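Local coordinates for mandelate racemase / muconate lactonizing enzyme family protein (Agrobacterium tumefaciens, PDB 4DXK) that belongs to the mandelate racemase subgroup of the enolase superfamily and probably acts as a lyase or racemase on a carboxylate substrate, at residues L17-V22 with L31-F36. Sequence-based numbering, arbitrary orientation.
Sequences LLWVLV and LGETFF
At the edge of the Trp19 indole, NE1 gives a bent hydrogen bond (135° at the hydrogen) to Glu33 OE1, 2.8 Å away and tilted from the ring plane. The carboxylate, turned 72° against the indole, accepts with its anti lone pair. CD1 of the same indole meets Leu31 CD1 obliquely at 3.9 Å. Leu17 CD2 meets the edge of the Phe35 ring in its plane, 3.8 Å from Phe35 CD1, while Phe35 CD2 sits over one face of the Phe36 ring. Glu33 runs alongside Trp19 because its CG is anti to the backbone N (chi1 -174°) and the chain beyond is extended. Its buried oxygens also accept from the backbone, OE1 from Val324 N and OE2 from Val325 N, tying the hairpin to the start of barrel helix 323-335. Along the backbone, Leu18–Thr34 and Val20–Gly32 are antiparallel hydrogen-bonded pairs; Gly32 N to Val20 O is 2.8 Å. Thr34 OG1 hydrogen-bonds to Ser293 O. This hairpin belongs to the N-terminal capping domain of the enolase superfamily: strand 3-11 flanks 17-24 in the sheet, helix 38-53 packs on Leu18 and Thr34, helix 79-99 on Val20 and Thr34, and the Trp19–Glu33 face turns toward the barrel.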
# COMPACT_ATOMS: atom_id res chain seq x y z
N LEU A 17 -5.34 6.64 -44.64
CA LEU A 17 -4.33 7.67 -44.52
C LEU A 17 -4.87 9.09 -44.63
O LEU A 17 -5.76 9.37 -45.44
CB LEU A 17 -3.23 7.47 -45.57
CG LEU A 17 -2.17 6.45 -45.14
CD1 LEU A 17 -1.36 5.96 -46.33
CD2 LEU A 17 -1.24 7.06 -44.10
N LEU A 18 -4.32 9.99 -43.82
CA LEU A 18 -4.61 11.41 -43.94
C LEU A 18 -3.30 12.18 -43.85
O LEU A 18 -2.51 11.94 -42.93
CB LEU A 18 -5.54 11.87 -42.82
CG LEU A 18 -5.87 13.37 -42.85
CD1 LEU A 18 -6.68 13.70 -44.09
CD2 LEU A 18 -6.61 13.82 -41.61
N TRP A 19 -3.08 13.09 -44.79
CA TRP A 19 -1.98 14.05 -44.68
C TRP A 19 -2.52 15.43 -44.33
O TRP A 19 -3.60 15.84 -44.80
CB TRP A 19 -1.12 14.09 -45.95
CG TRP A 19 -0.46 12.78 -46.14
CD1 TRP A 19 0.70 12.36 -45.56
CD2 TRP A 19 -0.96 11.68 -46.90
NE1 TRP A 19 0.97 11.07 -45.94
CE2 TRP A 19 -0.04 10.62 -46.76
CE3 TRP A 19 -2.10 11.48 -47.69
CZ2 TRP A 19 -0.22 9.38 -47.38
CZ3 TRP A 19 -2.27 10.25 -48.30
CH2 TRP A 19 -1.34 9.22 -48.15
N VAL A 20 -1.78 16.13 -43.48
CA VAL A 20 -2.10 17.49 -43.10
C VAL A 20 -0.91 18.35 -43.49
O VAL A 20 0.22 18.08 -43.06
CB VAL A 20 -2.36 17.60 -41.58
CG1 VAL A 20 -2.56 19.05 -41.16
CG2 VAL A 20 -3.55 16.75 -41.18
N LEU A 21 -1.16 19.37 -44.30
CA LEU A 21 -0.11 20.27 -44.76
C LEU A 21 -0.36 21.66 -44.18
O LEU A 21 -1.45 22.22 -44.33
CB LEU A 21 -0.03 20.32 -46.28
CG LEU A 21 0.60 19.09 -46.95
CD1 LEU A 21 -0.37 17.93 -47.01
CD2 LEU A 21 1.11 19.43 -48.34
N VAL A 22 0.64 22.19 -43.50
CA VAL A 22 0.53 23.48 -42.84
C VAL A 22 1.33 24.49 -43.65
O VAL A 22 2.56 24.42 -43.71
CB VAL A 22 1.05 23.40 -41.39
CG1 VAL A 22 0.96 24.77 -40.72
CG2 VAL A 22 0.25 22.38 -40.59
N LEU A 31 4.64 19.01 -43.42
CA LEU A 31 3.87 17.81 -43.72
C LEU A 31 3.69 16.94 -42.49
O LEU A 31 4.66 16.60 -41.81
CB LEU A 31 4.57 17.02 -44.82
CG LEU A 31 3.99 15.66 -45.21
CD1 LEU A 31 2.57 15.77 -45.75
CD2 LEU A 31 4.90 14.99 -46.23
N GLY A 32 2.44 16.59 -42.20
CA GLY A 32 2.13 15.65 -41.13
C GLY A 32 1.19 14.57 -41.66
O GLY A 32 0.70 14.65 -42.78
N GLU A 33 0.92 13.57 -40.82
CA GLU A 33 0.19 12.39 -41.26
C GLU A 33 -0.43 11.71 -40.06
O GLU A 33 0.12 11.76 -38.96
CB GLU A 33 1.18 11.43 -41.94
CG GLU A 33 0.62 10.17 -42.59
CD GLU A 33 1.75 9.24 -43.01
OE1 GLU A 33 2.24 9.33 -44.16
OE2 GLU A 33 2.20 8.46 -42.14
N THR A 34 -1.56 11.06 -40.27
CA THR A 34 -2.11 10.14 -39.28
C THR A 34 -2.85 9.02 -40.01
O THR A 34 -2.88 8.98 -41.24
CB THR A 34 -2.96 10.86 -38.21
OG1 THR A 34 -3.29 9.94 -37.17
CG2 THR A 34 -4.23 11.43 -38.80
N PHE A 35 -3.43 8.11 -39.24
CA PHE A 35 -3.95 6.86 -39.78
C PHE A 35 -5.20 6.48 -39.00
O PHE A 35 -5.24 6.61 -37.77
CB PHE A 35 -2.88 5.78 -39.61
CG PHE A 35 -3.08 4.54 -40.44
CD1 PHE A 35 -2.56 4.47 -41.72
CD2 PHE A 35 -3.73 3.42 -39.92
CE1 PHE A 35 -2.70 3.32 -42.49
CE2 PHE A 35 -3.88 2.27 -40.69
CZ PHE A 35 -3.36 2.23 -41.97
N PHE A 36 -6.20 6.00 -39.75
CA PHE A 36 -7.54 5.57 -39.28
C PHE A 36 -8.52 6.73 -39.21
O PHE A 36 -8.20 7.81 -38.70
CB PHE A 36 -7.55 4.83 -37.94
CG PHE A 36 -6.97 3.44 -37.99
CD1 PHE A 36 -7.36 2.52 -38.97
CD2 PHE A 36 -6.04 3.04 -37.04
CE1 PHE A 36 -6.82 1.24 -38.99
CE2 PHE A 36 -5.51 1.75 -37.05
CZ PHE A 36 -5.90 0.86 -38.03